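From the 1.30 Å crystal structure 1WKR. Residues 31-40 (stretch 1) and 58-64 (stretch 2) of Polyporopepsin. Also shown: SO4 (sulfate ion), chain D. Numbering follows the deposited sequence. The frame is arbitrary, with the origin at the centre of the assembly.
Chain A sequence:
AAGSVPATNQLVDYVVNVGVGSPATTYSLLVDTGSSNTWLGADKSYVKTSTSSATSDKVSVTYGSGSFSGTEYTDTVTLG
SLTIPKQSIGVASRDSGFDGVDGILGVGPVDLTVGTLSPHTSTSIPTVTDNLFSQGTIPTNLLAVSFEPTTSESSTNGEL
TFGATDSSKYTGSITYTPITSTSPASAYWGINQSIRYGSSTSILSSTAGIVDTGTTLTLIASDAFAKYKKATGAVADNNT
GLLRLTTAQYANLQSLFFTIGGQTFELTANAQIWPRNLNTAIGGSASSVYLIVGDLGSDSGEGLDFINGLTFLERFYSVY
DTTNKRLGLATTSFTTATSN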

ATOM      1  N   VAL A  31      -4.715  -5.019   1.892  1.00  4.56           N
ATOM      2  CA  VAL A  31      -3.270  -5.250   1.711  1.00  4.43           C
ATOM      3  C   VAL A  31      -2.499  -3.991   2.086  1.00  4.24           C
ATOM      4  O   VAL A  31      -2.577  -2.965   1.385  1.00  4.14           O
ATOM      5  N   ASP A  32      -1.726  -4.051   3.193  1.00  3.75           N
ATOM      6  CA  ASP A  32      -1.066  -2.826   3.686  1.00  3.70           C
ATOM      7  C   ASP A  32       0.414  -3.035   3.946  1.00  3.56           C
ATOM      8  O   ASP A  32       0.823  -3.610   4.943  1.00  4.06           O
ATOM      9  N   THR A  33       1.264  -2.496   3.069  1.00  3.59           N
ATOM     10  CA  THR A  33       2.715  -2.420   3.322  1.00  4.22           C
ATOM     11  C   THR A  33       3.060  -1.248   4.209  1.00  3.08           C
ATOM     12  O   THR A  33       4.232  -1.143   4.581  1.00  3.82           O
ATOM     13  N   GLY A  34       2.082  -0.410   4.607  1.00  3.94           N
ATOM     14  CA  GLY A  34       2.330   0.718   5.496  1.00  3.78           C
ATOM     15  C   GLY A  34       2.017   0.453   6.955  1.00  3.82           C
ATOM     16  O   GLY A  34       2.085   1.390   7.753  1.00  4.71           O
ATOM     17  N   SER A  35       1.656  -0.776   7.305  1.00  4.03           N
ATOM     18  CA  SER A  35       1.452  -1.182   8.718  1.00  3.92           C
ATOM     19  C   SER A  35       1.721  -2.664   8.768  1.00  3.50           C
ATOM     20  O   SER A  35       1.880  -3.317   7.741  1.00  3.94           O
ATOM     21  N   SER A  36       1.795  -3.191  10.002  1.00  4.31           N
ATOM     22  CA  SER A  36       2.371  -4.514  10.188  1.00  4.16           C
ATOM     23  C   SER A  36       1.593  -5.391  11.104  1.00  4.07           C
ATOM     24  O   SER A  36       2.046  -6.503  11.436  1.00  5.09           O
ATOM     25  N   ASN A  37       0.388  -4.965  11.496  1.00  3.90           N
ATOM     26  CA  ASN A  37      -0.497  -5.784  12.332  1.00  3.75           C
ATOM     27  C   ASN A  37      -1.562  -6.350  11.445  1.00  4.04           C
ATOM     28  O   ASN A  37      -2.262  -5.624  10.709  1.00  5.03           O
ATOM     29  N   THR A  38      -1.693  -7.687  11.444  1.00  4.22           N
ATOM     30  CA  THR A  38      -2.797  -8.369  10.746  1.00  3.95           C
ATOM     31  C   THR A  38      -3.966  -8.478  11.690  1.00  4.05           C
ATOM     32  O   THR A  38      -3.761  -8.988  12.812  1.00  4.84           O
ATOM     33  N   TRP A  39      -5.125  -7.967  11.314  1.00  3.98           N
ATOM     34  CA  TRP A  39      -6.285  -7.985  12.225  1.00  5.13           C
ATOM     35  C   TRP A  39      -7.533  -8.071  11.450  1.00  4.59           C
ATOM     36  O   TRP A  39      -7.632  -7.746  10.254  1.00  5.33           O
ATOM     37  N   LEU A  40      -8.583  -8.484  12.168  1.00  5.15           N
ATOM     38  CA  LEU A  40      -9.921  -8.638  11.599  1.00  5.02           C
ATOM     39  C   LEU A  40     -10.957  -8.177  12.655  1.00  5.10           C
ATOM     40  O   LEU A  40     -10.604  -7.871  13.798  1.00  5.61           O
ATOM     41  N   LYS A  58      -3.712  -6.902  24.874  1.00  7.65           N
ATOM     42  CA  LYS A  58      -4.588  -6.075  23.988  1.00  8.38           C
ATOM     43  C   LYS A  58      -3.677  -5.474  22.903  1.00  6.32           C
ATOM     44  O   LYS A  58      -2.471  -5.479  23.012  1.00  7.44           O
ATOM     45  N   VAL A  59      -4.370  -4.950  21.871  1.00  6.32           N
ATOM     46  CA  VAL A  59      -3.646  -4.418  20.715  1.00  5.51           C
ATOM     47  C   VAL A  59      -4.350  -3.155  20.243  1.00  5.62           C
ATOM     48  O   VAL A  59      -5.569  -3.021  20.363  1.00  6.06           O
ATOM     49  N   SER A  60      -3.552  -2.209  19.741  1.00  6.39           N
ATOM     50  CA  SER A  60      -4.070  -0.890  19.258  1.00  7.12           C
ATOM     51  C   SER A  60      -3.094  -0.400  18.188  1.00  5.48           C
ATOM     52  O   SER A  60      -1.922  -0.411  18.381  1.00  7.25           O
ATOM     53  N   VAL A  61      -3.756   0.093  17.107  1.00  5.56           N
ATOM     54  CA  VAL A  61      -2.987   0.743  16.024  1.00  5.99           C
ATOM     55  C   VAL A  61      -3.710   2.026  15.605  1.00  4.95           C
ATOM     56  O   VAL A  61      -4.900   2.005  15.350  1.00  5.93           O
ATOM     57  N   THR A  62      -2.917   3.089  15.432  1.00  5.09           N
ATOM     58  CA  THR A  62      -3.421   4.341  14.889  1.00  6.13           C
ATOM     59  C   THR A  62      -2.876   4.561  13.468  1.00  5.58           C
ATOM     60  O   THR A  62      -1.644   4.439  13.244  1.00  6.35           O
ATOM     61  N   TYR A  63      -3.748   4.852  12.568  1.00  5.41           N
ATOM     62  CA  TYR A  63      -3.370   5.069  11.123  1.00  5.80           C
ATOM     63  C   TYR A  63      -3.621   6.505  10.738  1.00  6.23           C
ATOM     64  O   TYR A  63      -4.262   7.271  11.453  1.00  7.45           O
ATOM     65  N   GLY A  64      -3.175   6.893   9.561  1.00  5.89           N
ATOM     66  CA  GLY A  64      -3.472   8.241   9.019  1.00  6.61           C
ATOM     67  C   GLY A  64      -4.940   8.440   8.917  1.00  7.13           C
ATOM     68  O   GLY A  64      -5.428   9.562   9.374  1.00  7.59           O
TER

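The rule of this contact is alternation. Along stretch 1, S35, N37 and W39 send their CA-to-CB bonds toward stretch 2, while S36 and T38 point away. Along stretch 2, V59, V61 and Y63 point toward stretch 1; S60, between V59 and V61, points away, and T62 is out of reach. The backbones stay well apart, with CA atoms 7.9 Å from each other at N37 and V61 and 8.3 Å at S35 and Y63, so the space between them is taken up by side chains and one water. The area buried is modest, 261 Å² summed over both sides, and Y63 gives the largest share.

The polar contacts gather around the hydroxyl of Y63. With chi1 near m (-53°) and chi2 at -87°, the ring reaches across to stretch 1. W39, in the p rotamer with chi2 at -92°, brings its indole nitrogen to meet it: NE1 of W39 donates to OH of Y63 at 2.9 Å. The N-H...acceptor angle is 128°, so this hydrogen bond is weak despite its short length. It is the only direct hydrogen bond between the stretches, and it gives the indole N-H a partner in a buried setting.

A single water extends this polar centre. It lies 2.7 Å from OH of Y63, and it donates to OG of S35 and to the backbone O of N37, each at 2.7 Å from the water oxygen. One small molecule thus ties the tyrosine hydroxyl to both a side chain and a main-chain carbonyl of the facing loop.

Behind the water stands a short relay within stretch 1. S35, in the p rotamer, donates from OG to OD2 of D32 at 2.6 Å. The other carboxylate oxygen, OD1 of D32, accepts from the backbone N of G34 at 2.9 Å, a hydrogen bond between the carboxylate and the backbone of the loop that follows the strand. D32 is t, and its CA-to-CB bond also points toward stretch 2, but it only grazes the tyrosine, OD2 lying 4.2 Å from CE1 of Y63. S35 packs more closely: its OG sits 3.6 Å from CE1 of Y63, at the ring edge and near the ring plane. The same hydroxyl therefore serves aspartate, water and aromatic edge at once.

Farther along, the packing is by van der Waals contact with valine methyls. N37, at m with chi2 of 68°, lays its amide against both inward valines: CG is 3.5 Å from CG2 of V61, and ND2 is 3.6 Å from CG2 of V59. V61 is t and V59 is p, and in each case it is CG2 that makes the closest approach. ND2 of N37 is also hydrogen-bonded elsewhere in the structure, so its polar demand is met while its amide packs on methyls.

Beyond the contact, K58 is exposed and out of reach of stretch 1. Its chain runs m, m, t, t, and NZ donates to O4 of a sulfate ion, probably from the crystallisation liquor, at 2.6 Å.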

ATOM      1  CB  VAL A  31      -2.933  -5.637   0.281  1.00  4.73           C
ATOM      2  CG1 VAL A  31      -1.422  -5.760   0.066  1.00  5.92           C
ATOM      3  CG2 VAL A  31      -3.662  -6.932  -0.106  1.00  6.07           C
ATOM      4  CB  ASP A  32      -1.780  -2.381   4.980  1.00  4.59           C
ATOM      5  CG  ASP A  32      -1.460  -1.001   5.392  1.00  3.97           C
ATOM      6  OD1 ASP A  32      -0.844  -0.234   4.574  1.00  4.80           O
ATOM      7  OD2 ASP A  32      -1.774  -0.580   6.540  1.00  5.18           O
ATOM      8  CB  THR A  33       3.529  -2.408   2.049  1.00  3.41           C
ATOM      9  OG1 THR A  33       3.189  -1.220   1.277  1.00  4.50           O
ATOM     10  CG2 THR A  33       3.284  -3.652   1.155  1.00  4.72           C
ATOM     11  CB  SER A  35       0.064  -0.893   9.201  1.00  4.37           C
ATOM     12  OG  SER A  35      -0.910  -1.765   8.653  1.00  4.56           O
ATOM     13  CB  SER A  36       3.822  -4.367  10.681  1.00  3.92           C
ATOM     14  OG  SER A  36       4.489  -3.501   9.739  1.00  4.34           O
ATOM     15  CB  ASN A  37      -1.178  -4.897  13.398  1.00  4.45           C
ATOM     16  CG  ASN A  37      -0.234  -4.440  14.460  1.00  4.53           C
ATOM     17  OD1 ASN A  37       0.688  -3.636  14.219  1.00  5.48           O
ATOM     18  ND2 ASN A  37      -0.349  -4.976  15.706  1.00  5.71           N
ATOM     19  CB  THR A  38      -2.341  -9.716  10.202  1.00  4.34           C
ATOM     20  OG1 THR A  38      -1.428  -9.473   9.120  1.00  4.20           O
ATOM     21  CG2 THR A  38      -3.508 -10.532   9.651  1.00  4.72           C
ATOM     22  CB  TRP A  39      -6.249  -6.719  13.110  1.00  4.84           C
ATOM     23  CG  TRP A  39      -6.439  -5.406  12.380  1.00  5.14           C
ATOM     24  CD1 TRP A  39      -5.483  -4.596  11.871  1.00  4.79           C
ATOM     25  CD2 TRP A  39      -7.712  -4.749  12.155  1.00  4.49           C
ATOM     26  NE1 TRP A  39      -6.054  -3.463  11.312  1.00  5.35           N
ATOM     27  CE2 TRP A  39      -7.423  -3.511  11.513  1.00  4.92           C
ATOM     28  CE3 TRP A  39      -9.028  -5.058  12.467  1.00  5.17           C
ATOM     29  CZ2 TRP A  39      -8.401  -2.615  11.135  1.00  5.66           C
ATOM     30  CZ3 TRP A  39     -10.023  -4.164  12.098  1.00  6.22           C
ATOM     31  CH2 TRP A  39      -9.717  -2.923  11.462  1.00  6.29           C
ATOM     32  CB  LEU A  40     -10.172 -10.099  11.131  1.00  6.18           C
ATOM     33  CG  LEU A  40     -10.021 -11.173  12.196  1.00  6.06           C
ATOM     34  CD1 LEU A  40     -11.297 -11.350  13.080  1.00  7.65           C
ATOM     35  CD2 LEU A  40      -9.722 -12.498  11.491  1.00  6.76           C
ATOM     36  CB  LYS A  58      -5.242  -4.937  24.807  1.00  8.73           C
ATOM     37  CG  LYS A  58      -6.091  -5.431  26.028  1.00 11.73           C
ATOM     38  CD  LYS A  58      -7.077  -6.356  25.574  1.00 13.32           C
ATOM     39  CE  LYS A  58      -8.171  -6.668  26.801  1.00 15.28           C
ATOM     40  NZ  LYS A  58      -9.141  -7.638  26.357  1.00 21.64           N
ATOM     41  CB  VAL A  59      -3.531  -5.500  19.568  1.00  5.60           C
ATOM     42  CG1 VAL A  59      -4.904  -5.910  19.059  1.00  6.12           C
ATOM     43  CG2 VAL A  59      -2.665  -4.998  18.433  1.00  6.00           C
ATOM     44  CB  SER A  60      -4.012   0.110  20.520  1.00  8.67           C
ATOM     45  OG  SER A  60      -4.448   1.325  20.148  1.00 10.62           O
ATOM     46  CB  VAL A  61      -2.744  -0.189  14.789  1.00  5.45           C
ATOM     47  CG1 VAL A  61      -1.913   0.532  13.741  1.00  7.23           C
ATOM     48  CG2 VAL A  61      -2.084  -1.531  15.266  1.00  7.60           C
ATOM     49  CB  THR A  62      -3.027   5.529  15.795  1.00  6.71           C
ATOM     50  OG1 THR A  62      -3.677   5.364  17.063  1.00  7.00           O
ATOM     51  CG2 THR A  62      -3.530   6.882  15.272  1.00  8.43           C
ATOM     52  CB  TYR A  63      -4.156   4.147  10.242  1.00  6.07           C
ATOM     53  CG  TYR A  63      -4.104   2.656  10.579  1.00  5.24           C
ATOM     54  CD1 TYR A  63      -3.118   1.834  10.086  1.00  5.11           C
ATOM     55  CD2 TYR A  63      -5.058   2.147  11.439  1.00  5.91           C
ATOM     56  CE1 TYR A  63      -3.096   0.466  10.425  1.00  5.82           C
ATOM     57  CE2 TYR A  63      -5.050   0.788  11.786  1.00  6.44           C
ATOM     58  CZ  TYR A  63      -4.063  -0.017  11.276  1.00  4.80           C
ATOM     59  OH  TYR A  63      -4.055  -1.356  11.671  1.00  5.77           O
TER
HETATM   60  S   SO4 D 902     -11.557  -5.996  23.960  1.00 19.84           S
HETATM   61  O1  SO4 D 902     -12.863  -6.990  24.202  1.00 27.37           O
HETATM   62  O2  SO4 D 902     -10.898  -6.563  22.740  1.00 15.16           O
HETATM   63  O3  SO4 D 902     -12.069  -4.702  23.683  1.00 24.33           O
HETATM   64  O4  SO4 D 902     -10.668  -6.018  25.053  1.00 23.84           O
HETATM   65  O   HOH W   1      -2.054  -2.897  10.790  1.00  4.87           O